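Local coordinates for toll-like receptor 13 (Mus musculus, PDB 4Z0C), which recognises and binds bacterial 23S rRNA through its leucine-rich-repeat ectodomain and signals via MYD88 and TRAF6 to activate NF-kappa-B and inflammatory cytokine secretion, at residues C410-I415 with G432-R437; R437-G442 with P465-G470; C459-E464 with Y481-Y486; L501-N506 with L530-Q535. All coordinates share one frame; numbering follows the deposited sequence.

Interaction 1 (C410-I415 with G432-R437); sequences CWIVTI and GDNNIR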
# COMPACT_ATOMS: atom_id res chain seq x y z
N CYS A 410 4.12 18.63 1.44
CA CYS A 410 5.41 19.18 1.07
C CYS A 410 6.35 17.99 0.77
O CYS A 410 5.90 16.86 0.62
CB CYS A 410 5.97 20.03 2.19
SG CYS A 410 5.05 21.53 2.46
N TRP A 411 7.66 18.25 0.65
CA TRP A 411 8.60 17.18 0.32
C TRP A 411 9.54 16.88 1.48
O TRP A 411 10.66 16.43 1.29
CB TRP A 411 9.42 17.55 -0.92
CG TRP A 411 8.63 17.69 -2.18
CD1 TRP A 411 7.30 17.44 -2.35
CD2 TRP A 411 9.13 18.14 -3.44
NE1 TRP A 411 6.94 17.70 -3.66
CE2 TRP A 411 8.04 18.13 -4.35
CE3 TRP A 411 10.38 18.56 -3.90
CZ2 TRP A 411 8.17 18.50 -5.68
CZ3 TRP A 411 10.51 18.94 -5.23
CH2 TRP A 411 9.42 18.89 -6.11
N ILE A 412 9.07 17.13 2.69
CA ILE A 412 9.96 17.12 3.84
C ILE A 412 10.63 15.76 4.09
O ILE A 412 9.99 14.69 4.18
CB ILE A 412 9.25 17.64 5.09
CG1 ILE A 412 8.94 19.14 4.89
CG2 ILE A 412 10.11 17.36 6.34
CD1 ILE A 412 7.83 19.66 5.79
N VAL A 413 11.94 15.86 4.18
CA VAL A 413 12.81 14.72 4.09
C VAL A 413 13.36 14.42 5.48
O VAL A 413 13.74 13.30 5.78
CB VAL A 413 13.90 15.08 3.06
CG1 VAL A 413 15.28 15.24 3.70
CG2 VAL A 413 13.86 14.14 1.88
N THR A 414 13.35 15.43 6.34
CA THR A 414 13.87 15.22 7.69
C THR A 414 13.39 16.33 8.64
O THR A 414 13.18 17.48 8.23
CB THR A 414 15.42 15.14 7.68
OG1 THR A 414 15.91 14.61 8.92
CG2 THR A 414 16.03 16.50 7.40
N ILE A 415 13.18 15.97 9.90
CA ILE A 415 12.91 16.92 10.97
C ILE A 415 13.65 16.43 12.21
O ILE A 415 14.01 15.25 12.31
CB ILE A 415 11.39 17.02 11.30
CG1 ILE A 415 10.74 15.63 11.35
CG2 ILE A 415 10.67 17.85 10.26
CD1 ILE A 415 9.31 15.63 11.87
N GLY A 432 1.50 15.27 7.31
CA GLY A 432 1.05 14.22 6.43
C GLY A 432 1.61 14.32 5.03
O GLY A 432 1.93 15.40 4.56
N ASP A 433 1.79 13.17 4.40
CA ASP A 433 2.11 13.08 2.98
C ASP A 433 3.45 13.75 2.65
O ASP A 433 3.66 14.22 1.53
CB ASP A 433 0.98 13.64 2.13
CG ASP A 433 1.12 13.27 0.67
OD1 ASP A 433 1.76 12.24 0.38
OD2 ASP A 433 0.63 14.04 -0.19
N ASN A 434 4.35 13.80 3.62
CA ASN A 434 5.71 14.22 3.33
C ASN A 434 6.58 13.02 2.92
O ASN A 434 6.06 12.05 2.37
CB ASN A 434 6.29 15.02 4.49
CG ASN A 434 5.75 16.47 4.51
OD1 ASN A 434 6.12 17.29 3.68
ND2 ASN A 434 4.90 16.77 5.48
N ASN A 435 7.89 13.10 3.14
CA ASN A 435 8.81 12.01 2.80
C ASN A 435 9.59 11.58 4.03
O ASN A 435 10.77 11.25 3.92
CB ASN A 435 9.84 12.44 1.74
CG ASN A 435 9.20 12.82 0.41
OD1 ASN A 435 8.25 12.17 -0.05
ND2 ASN A 435 9.72 13.87 -0.22
N ILE A 436 8.98 11.62 5.21
CA ILE A 436 9.77 11.41 6.42
C ILE A 436 9.96 9.93 6.66
O ILE A 436 8.96 9.19 6.73
CB ILE A 436 9.15 12.10 7.63
CG1 ILE A 436 9.05 13.60 7.37
CG2 ILE A 436 9.99 11.84 8.85
CD1 ILE A 436 8.03 14.34 8.24
N ARG A 437 11.22 9.51 6.80
CA ARG A 437 11.59 8.08 6.91
C ARG A 437 11.88 7.61 8.33
O ARG A 437 11.62 6.46 8.66
CB ARG A 437 12.78 7.73 6.00
CG ARG A 437 12.35 7.61 4.56
CD ARG A 437 13.49 7.41 3.58
NE ARG A 437 12.98 7.63 2.23
CZ ARG A 437 13.33 6.93 1.16
NH1 ARG A 437 14.23 5.97 1.25
NH2 ARG A 437 12.78 7.22 -0.01
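C410 stands where the repeat consensus usually has asparagine; the ladder asparagine of the next repeat, N434, presses against it. N434 OD1 sits against the C410 backbone, 3.1 Å from C410 CB. At W411 the indole swings away, with CG anti to the carbonyl carbon, while W411 O takes a weak bond from N435 ND2 at 3.1 Å. I412 is the best-held residue of the segment. Its amide N donates to N434 OD1 over 3.1 Å (159° at the hydrogen), approaching from above the carbonyl plane of that side chain. I412 O then accepts the backbone N-H of N435, N to O 2.8 Å, in the carbonyl plane. The I412 side chain runs alongside that of I436, CG2 against CG1 at 4.0 Å. V413 turns away and packs on W411 of the second subunit. Finally I415, its CG1 in the crowded position between N and C (chi1 44°), crosses I436 with CD1 meeting CD1 at 4.1 Å. This joins LRR 16 to LRR 17. N434 is a rung of the asparagine ladder: its ND2 donates to the carbonyls of L407 and L431. Both ends of the buried amide are therefore satisfied, which fixes its rotation, while N435 OD1, bonded to R437 of the second subunit, ties the same turn to the dimer partner.

Interaction 2 (R437-G442 with P465-G470); sequences RTLNHG and PNSFSG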
# COMPACT_ATOMS: atom_id res chain seq x y z
N ARG A 437 11.22 9.51 6.80
CA ARG A 437 11.59 8.08 6.91
C ARG A 437 11.88 7.61 8.33
O ARG A 437 11.62 6.46 8.66
CB ARG A 437 12.78 7.73 6.00
CG ARG A 437 12.35 7.61 4.56
CD ARG A 437 13.49 7.41 3.58
NE ARG A 437 12.98 7.63 2.23
CZ ARG A 437 13.33 6.93 1.16
NH1 ARG A 437 14.23 5.97 1.25
NH2 ARG A 437 12.78 7.22 -0.01
N THR A 438 12.43 8.50 9.16
CA THR A 438 12.63 8.17 10.57
C THR A 438 12.23 9.34 11.47
O THR A 438 12.25 10.50 11.07
CB THR A 438 14.08 7.78 10.92
OG1 THR A 438 14.82 8.96 11.22
CG2 THR A 438 14.74 7.05 9.78
N LEU A 439 11.86 9.00 12.70
CA LEU A 439 11.49 9.99 13.70
C LEU A 439 12.56 9.97 14.78
O LEU A 439 12.84 8.93 15.37
CB LEU A 439 10.13 9.62 14.28
CG LEU A 439 9.08 10.68 14.59
CD1 LEU A 439 8.97 11.78 13.52
CD2 LEU A 439 7.73 9.98 14.79
N ASN A 440 13.20 11.12 15.02
CA ASN A 440 14.27 11.18 16.00
C ASN A 440 13.71 11.48 17.38
O ASN A 440 12.62 12.06 17.50
CB ASN A 440 15.30 12.24 15.61
CG ASN A 440 15.90 12.00 14.23
OD1 ASN A 440 15.78 12.84 13.34
ND2 ASN A 440 16.53 10.83 14.05
N HIS A 441 14.44 11.09 18.42
CA HIS A 441 14.02 11.37 19.79
C HIS A 441 13.90 12.87 20.01
O HIS A 441 14.73 13.66 19.52
CB HIS A 441 15.00 10.78 20.81
CG HIS A 441 16.32 11.51 20.87
ND1 HIS A 441 17.29 11.36 19.91
CD2 HIS A 441 16.80 12.39 21.78
CE1 HIS A 441 18.33 12.12 20.22
NE2 HIS A 441 18.06 12.76 21.35
N GLY A 442 12.86 13.26 20.74
CA GLY A 442 12.67 14.64 21.14
C GLY A 442 12.22 15.59 20.05
O GLY A 442 12.18 16.81 20.28
N PRO A 465 13.20 5.55 20.22
CA PRO A 465 12.57 5.63 21.54
C PRO A 465 12.45 7.09 21.93
O PRO A 465 13.32 7.87 21.54
CB PRO A 465 13.59 4.95 22.46
CG PRO A 465 14.39 4.07 21.54
CD PRO A 465 14.45 4.77 20.24
N ASN A 466 11.40 7.45 22.66
CA ASN A 466 11.15 8.85 23.04
C ASN A 466 10.96 9.81 21.86
O ASN A 466 11.22 11.01 21.98
CB ASN A 466 12.25 9.36 23.98
CG ASN A 466 12.39 8.52 25.24
OD1 ASN A 466 11.39 8.06 25.80
ND2 ASN A 466 13.62 8.31 25.68
N SER A 467 10.52 9.28 20.72
CA SER A 467 10.16 10.12 19.57
C SER A 467 9.07 11.11 19.95
O SER A 467 9.06 12.24 19.46
CB SER A 467 9.65 9.25 18.42
OG SER A 467 10.70 8.73 17.65
N PHE A 468 8.18 10.69 20.83
CA PHE A 468 7.01 11.45 21.21
C PHE A 468 7.06 11.98 22.64
O PHE A 468 6.01 12.28 23.23
CB PHE A 468 5.74 10.60 21.03
CG PHE A 468 5.58 10.02 19.66
CD1 PHE A 468 5.24 10.83 18.59
CD2 PHE A 468 5.78 8.67 19.43
CE1 PHE A 468 5.08 10.31 17.33
CE2 PHE A 468 5.64 8.13 18.17
CZ PHE A 468 5.29 8.95 17.12
N SER A 469 8.25 12.10 23.22
CA SER A 469 8.34 12.73 24.55
C SER A 469 7.91 14.22 24.51
O SER A 469 8.04 14.90 23.48
CB SER A 469 9.75 12.58 25.13
OG SER A 469 10.66 13.45 24.51
N GLY A 470 7.37 14.71 25.62
CA GLY A 470 6.92 16.08 25.69
C GLY A 470 5.50 16.29 25.20
O GLY A 470 4.92 17.36 25.40
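N466 O is gripped from three directions. The backbone amide of G442 donates to it at 3.0 Å and nearly straight (164°), coming from above the carbonyl plane. S469 N, closing the type I turn N466–S469, adds a weak bond of 3.4 Å, and H441 CA sends a C-H toward it from 3.6 Å. G442 takes up a positive phi of 74°, a conformation that suits glycine. Beside it H441 leans its CB on P465 O at 3.4 Å, but its ring leads outward, where ND1 bonds to E464 OE2; N440 ND2 takes the other carboxylate oxygen of E464. S467 OG also belongs to this neighbourhood, being hydrogen-bonded to E464 O while lying 3.5 Å from L439 CB. Deeper in, L439 crosses F468 at about a right angle, its CD2 resting 3.5 Å from CZ. F468 stands at the phenylalanine position of the repeat consensus, so this packing links the interiors of LRR 17 and LRR 18. One backbone hydrogen bond holds the segments together, and around it L439 packs on S467 and on F468, while the E464 carboxylate, if ionised, would probably favour a positive H441.

Interaction 3 (C459-E464 with Y481-Y486); sequences CLKILE and YNSLSY. With nucleotides of chain C.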
# COMPACT_ATOMS: atom_id res chain seq x y z
N CYS A 459 7.04 7.80 4.90
CA CYS A 459 7.65 6.49 4.67
C CYS A 459 8.27 5.98 5.96
O CYS A 459 9.36 5.42 5.94
CB CYS A 459 8.75 6.57 3.59
SG CYS A 459 8.49 7.77 2.23
N LEU A 460 7.58 6.18 7.09
CA LEU A 460 8.19 5.88 8.39
C LEU A 460 8.44 4.39 8.60
O LEU A 460 7.51 3.59 8.50
CB LEU A 460 7.35 6.43 9.54
CG LEU A 460 7.30 7.94 9.74
CD1 LEU A 460 6.19 8.28 10.76
CD2 LEU A 460 8.63 8.46 10.21
N LYS A 461 9.70 4.03 8.87
CA LYS A 461 10.08 2.66 9.20
C LYS A 461 10.59 2.62 10.63
O LYS A 461 10.24 1.73 11.41
CB LYS A 461 11.19 2.16 8.27
CG LYS A 461 10.80 2.01 6.81
CD LYS A 461 11.64 0.95 6.12
CE LYS A 461 11.66 1.11 4.60
NZ LYS A 461 10.33 1.29 3.97
N ILE A 462 11.43 3.59 10.97
CA ILE A 462 12.13 3.63 12.25
C ILE A 462 11.64 4.75 13.15
O ILE A 462 11.75 5.93 12.81
CB ILE A 462 13.67 3.81 12.04
CG1 ILE A 462 14.20 2.77 11.05
CG2 ILE A 462 14.42 3.76 13.36
CD1 ILE A 462 14.12 1.35 11.56
N LEU A 463 11.10 4.38 14.31
CA LEU A 463 10.73 5.35 15.32
C LEU A 463 11.64 5.19 16.53
O LEU A 463 11.52 4.22 17.28
CB LEU A 463 9.27 5.17 15.73
CG LEU A 463 8.17 5.28 14.67
CD1 LEU A 463 6.81 5.17 15.31
CD2 LEU A 463 8.27 6.58 13.96
N GLU A 464 12.57 6.12 16.71
CA GLU A 464 13.45 6.12 17.87
C GLU A 464 12.64 6.12 19.16
O GLU A 464 11.51 6.60 19.19
CB GLU A 464 14.39 7.33 17.83
CG GLU A 464 15.51 7.24 16.80
CD GLU A 464 16.56 8.37 16.90
OE1 GLU A 464 17.15 8.74 15.86
OE2 GLU A 464 16.79 8.90 18.02
N TYR A 481 -0.72 4.58 6.98
CA TYR A 481 0.00 4.55 5.71
C TYR A 481 1.49 4.87 5.84
O TYR A 481 2.01 5.75 5.18
CB TYR A 481 -0.66 5.46 4.68
CG TYR A 481 -1.99 4.92 4.26
CD1 TYR A 481 -2.09 3.98 3.24
CD2 TYR A 481 -3.16 5.33 4.90
CE1 TYR A 481 -3.32 3.47 2.86
CE2 TYR A 481 -4.39 4.82 4.52
CZ TYR A 481 -4.47 3.90 3.50
OH TYR A 481 -5.69 3.39 3.11
N ASN A 482 2.16 4.13 6.71
CA ASN A 482 3.60 4.13 6.76
C ASN A 482 4.11 2.72 6.60
O ASN A 482 3.44 1.89 5.99
CB ASN A 482 4.11 4.78 8.04
CG ASN A 482 4.01 6.29 8.00
OD1 ASN A 482 4.83 6.94 7.35
ND2 ASN A 482 3.01 6.85 8.67
N SER A 483 5.31 2.46 7.11
CA SER A 483 5.93 1.13 7.00
C SER A 483 6.39 0.62 8.35
O SER A 483 7.36 -0.14 8.45
CB SER A 483 7.12 1.17 6.03
OG SER A 483 6.69 1.37 4.69
N LEU A 484 5.68 1.02 9.40
CA LEU A 484 6.02 0.60 10.75
C LEU A 484 5.73 -0.89 10.88
O LEU A 484 4.76 -1.37 10.30
CB LEU A 484 5.21 1.41 11.77
CG LEU A 484 5.33 2.92 11.53
CD1 LEU A 484 4.25 3.68 12.25
CD2 LEU A 484 6.74 3.45 11.91
N SER A 485 6.58 -1.60 11.63
CA SER A 485 6.43 -3.04 11.83
C SER A 485 6.52 -3.47 13.31
O SER A 485 5.65 -4.18 13.79
CB SER A 485 7.41 -3.83 10.97
OG SER A 485 8.71 -3.28 11.06
N TYR A 486 7.57 -3.09 14.02
CA TYR A 486 7.66 -3.45 15.44
C TYR A 486 7.65 -2.21 16.32
O TYR A 486 7.92 -1.11 15.84
CB TYR A 486 8.92 -4.28 15.72
CG TYR A 486 10.21 -3.50 15.68
CD1 TYR A 486 10.68 -2.84 16.82
CD2 TYR A 486 10.98 -3.44 14.53
CE1 TYR A 486 11.87 -2.13 16.79
CE2 TYR A 486 12.17 -2.73 14.49
CZ TYR A 486 12.61 -2.07 15.63
OH TYR A 486 13.78 -1.36 15.60
P G C 3 -8.80 4.81 0.40
OP1 G C 3 -7.50 4.44 -0.16
OP2 G C 3 -9.93 3.87 0.21
O5' G C 3 -8.58 5.09 1.95
C5' G C 3 -8.85 4.02 2.87
C4' G C 3 -9.40 4.49 4.20
O4' G C 3 -8.35 5.15 4.95
C3' G C 3 -10.57 5.48 4.14
O3' G C 3 -11.38 5.30 5.30
C2' G C 3 -9.86 6.82 4.27
O2' G C 3 -10.69 7.83 4.79
C1' G C 3 -8.74 6.48 5.25
N9 G C 3 -7.54 7.30 5.16
C8 G C 3 -6.75 7.50 4.06
N7 G C 3 -5.72 8.26 4.31
C5 G C 3 -5.83 8.57 5.66
C6 G C 3 -5.01 9.36 6.51
O6 G C 3 -3.99 9.99 6.24
N1 G C 3 -5.49 9.40 7.80
C2 G C 3 -6.63 8.77 8.24
N2 G C 3 -6.92 8.94 9.53
N3 G C 3 -7.41 8.03 7.46
C4 G C 3 -6.95 7.97 6.20
O HOH W 1 8.64 0.02 13.35
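L460 is held at both backbone ends. Its N-H points almost straight at N482 OD1 (2.9 Å, 166°), arriving above the plane of the amide, and L460 O accepts the N-H of S483 in its own carbonyl plane at 2.8 Å. N482 CG lies anti to its carbonyl carbon (chi1 -77°), which lays the amide alongside L460 so that the two side chains point the same way. The nitrogen of that amide is taken too: ND2 donates to the carbonyls of L455 and L479. This is the asparagine ladder of the leucine-rich-repeat solenoid, in which the asparagine of one turn (here LRR 19) ties itself to the backbone of the turn before (LRR 18). Further along, an ordered water replaces direct bonding: it donates to K461 O at 3.0 Å and to Y486 O at 2.8 Å, and accepts from S485 N at 3.1 Å. Between these polar ends the leucines close up. L484 extends CD2 to L460 CB at 3.9 Å and crosses L463 at about a right angle, touching its CG at 3.6 Å. On the outer side the K461 chain, bent at its last torsion, brings NZ back near S483 OG. At the far end Y481 leaves its partner segment and turns to the RNA, stacked with the rings of H457 and F505. Its OH lies 3.2 Å from C5' of nucleotide G3 of chain C, the ribose O4' stands at the ring edge, and CE2 approaches the base at C8.

Interaction 4 (L501-N506 with L530-Q535); sequences LKLGFN and LNLEGQ. With nucleotides of chain C.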
# COMPACT_ATOMS: atom_id res chain seq x y z
N LEU A 501 -5.38 6.57 18.56
CA LEU A 501 -4.14 6.15 17.92
C LEU A 501 -4.45 5.37 16.65
O LEU A 501 -5.11 4.33 16.69
CB LEU A 501 -3.28 5.34 18.87
CG LEU A 501 -2.01 4.71 18.29
CD1 LEU A 501 -1.03 5.78 17.80
CD2 LEU A 501 -1.33 3.78 19.31
N LYS A 502 -3.98 5.87 15.52
CA LYS A 502 -4.29 5.30 14.21
C LYS A 502 -3.06 4.70 13.54
O LYS A 502 -2.15 5.42 13.14
CB LYS A 502 -4.88 6.37 13.33
CG LYS A 502 -6.14 7.04 13.93
CD LYS A 502 -6.70 8.06 12.98
CE LYS A 502 -7.98 8.64 13.53
NZ LYS A 502 -8.60 9.60 12.57
N LEU A 503 -3.03 3.38 13.41
CA LEU A 503 -1.85 2.68 12.92
C LEU A 503 -2.19 1.77 11.75
O LEU A 503 -1.47 0.84 11.45
CB LEU A 503 -1.24 1.85 14.04
CG LEU A 503 -0.45 2.59 15.11
CD1 LEU A 503 -0.13 1.61 16.25
CD2 LEU A 503 0.83 3.17 14.56
N GLY A 504 -3.33 2.03 11.11
CA GLY A 504 -3.77 1.18 10.02
C GLY A 504 -2.86 1.31 8.82
O GLY A 504 -2.14 2.28 8.70
N PHE A 505 -2.88 0.31 7.94
CA PHE A 505 -2.10 0.33 6.71
C PHE A 505 -0.62 0.57 6.91
O PHE A 505 0.01 1.34 6.19
CB PHE A 505 -2.71 1.31 5.71
CG PHE A 505 -4.17 1.09 5.48
CD1 PHE A 505 -4.60 0.20 4.52
CD2 PHE A 505 -5.11 1.74 6.26
CE1 PHE A 505 -5.96 -0.03 4.31
CE2 PHE A 505 -6.47 1.52 6.07
CZ PHE A 505 -6.90 0.63 5.09
N ASN A 506 -0.07 -0.11 7.91
CA ASN A 506 1.36 -0.26 8.06
C ASN A 506 1.81 -1.70 7.75
O ASN A 506 1.22 -2.37 6.89
CB ASN A 506 1.79 0.17 9.46
CG ASN A 506 1.93 1.66 9.57
OD1 ASN A 506 2.99 2.21 9.26
ND2 ASN A 506 0.87 2.34 9.99
N LEU A 530 -8.38 2.58 18.80
CA LEU A 530 -7.19 2.02 18.19
C LEU A 530 -7.53 1.51 16.81
O LEU A 530 -8.41 0.67 16.65
CB LEU A 530 -6.67 0.87 19.06
CG LEU A 530 -5.47 0.05 18.60
CD1 LEU A 530 -4.30 0.95 18.17
CD2 LEU A 530 -5.05 -0.91 19.72
N ASN A 531 -6.82 2.00 15.80
CA ASN A 531 -7.00 1.49 14.44
C ASN A 531 -5.79 0.65 13.99
O ASN A 531 -4.68 1.16 13.91
CB ASN A 531 -7.24 2.65 13.48
CG ASN A 531 -7.51 2.20 12.06
OD1 ASN A 531 -6.97 1.19 11.60
ND2 ASN A 531 -8.33 2.98 11.34
N LEU A 532 -6.01 -0.63 13.70
CA LEU A 532 -4.94 -1.51 13.20
C LEU A 532 -5.37 -2.17 11.90
O LEU A 532 -4.97 -3.28 11.60
CB LEU A 532 -4.58 -2.58 14.21
CG LEU A 532 -3.93 -2.09 15.50
CD1 LEU A 532 -3.95 -3.22 16.52
CD2 LEU A 532 -2.53 -1.64 15.25
N GLU A 533 -6.22 -1.49 11.15
CA GLU A 533 -6.72 -2.06 9.92
C GLU A 533 -5.65 -2.25 8.84
O GLU A 533 -4.67 -1.51 8.76
CB GLU A 533 -7.84 -1.18 9.36
CG GLU A 533 -8.97 -0.92 10.33
CD GLU A 533 -10.17 -0.30 9.64
OE1 GLU A 533 -10.04 0.10 8.46
OE2 GLU A 533 -11.24 -0.22 10.26
N GLY A 534 -5.87 -3.24 7.99
CA GLY A 534 -5.16 -3.36 6.73
C GLY A 534 -3.64 -3.34 6.75
O GLY A 534 -3.05 -2.66 5.91
N GLN A 535 -3.01 -4.05 7.68
CA GLN A 535 -1.56 -4.25 7.61
C GLN A 535 -1.28 -4.98 6.29
O GLN A 535 -2.05 -5.86 5.90
CB GLN A 535 -1.06 -5.06 8.81
CG GLN A 535 -1.48 -4.48 10.14
CD GLN A 535 -1.09 -3.01 10.30
OE1 GLN A 535 -0.00 -2.60 9.90
NE2 GLN A 535 -1.99 -2.23 10.87
P A C 5 -18.49 6.01 5.68
OP1 A C 5 -19.75 6.71 5.35
OP2 A C 5 -17.55 6.60 6.66
O5' A C 5 -18.82 4.58 6.30
C5' A C 5 -19.90 3.79 5.84
C4' A C 5 -20.20 2.71 6.83
O4' A C 5 -19.24 1.64 6.65
C3' A C 5 -20.11 3.13 8.30
O3' A C 5 -21.09 2.44 9.08
C2' A C 5 -18.69 2.69 8.70
O2' A C 5 -18.51 2.39 10.07
C1' A C 5 -18.47 1.46 7.83
N9 A C 5 -17.07 1.32 7.41
C8 A C 5 -16.57 1.58 6.15
N7 A C 5 -15.28 1.37 6.05
C5 A C 5 -14.92 0.93 7.31
C6 A C 5 -13.68 0.55 7.83
N6 A C 5 -12.56 0.56 7.11
N1 A C 5 -13.63 0.15 9.12
C2 A C 5 -14.77 0.16 9.82
N3 A C 5 -16.00 0.50 9.43
C4 A C 5 -16.00 0.88 8.15
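This is a parallel strand pairing between LRR 20 and LRR 21, continued through the turns that follow. L501 pairs with L530 and K502 with N531; N531 N donates to L501 O at 3.0 Å, nearly along the C=O axis, and N531 O accepts L503 N at 2.8 Å. Beneath, L503 and L532 run side by side. In the turn F505 N reaches E533 O at 2.7 Å, and one face of the F505 ring covers that oxygen; G534, with positive phi, sets its CA over the rim of the same face. Q535, bent at chi2 (-54°), swings NE2 to L503 O (3.2 Å, 174°), in its own amide plane; that carbonyl also takes N506 ND2, at 3.1 Å. Q535 OE1 accepts from I508 N, and N506 OD1 from L484 N. N531 OD1 accepts E533 N, an Asx turn, preceding the E533 side chain whose OE1 receives N6 of the RNA adenosine at position 5 of chain C at 2.9 Å. OE2 lies 2.7 Å from N1 of that base, so a shared proton is probable, from either the carboxyl or the base. Stacked parallel strands followed by a ladder residue are typical of the leucine-rich-repeat solenoid; in this receptor the turn also presents E533 to the RNA.

The four contacts follow the solenoid from LRR 16 to LRR 21. Interaction 1 hands over to interaction 3 through I436 O and C459 N, 3.0 Å apart, and through R437 O and K461 N; the two centres are about 13 Å apart. Interaction 2 shares R437 with interaction 1 and alternates with interaction 3 along the chain, the short strands 438-439 and 462-463 lying side by side. Interaction 3 leads on to interaction 4, where N506 OD1 lies 2.9 Å from L484 N. Toward the RNA, interactions 3 and 4 touch nucleotide G3 and the adenosine at position 5 of chain C, joined by the Y481–F505 stack, whereas interactions 1 and 2 have their nearest atoms about 6 and 12 Å from it.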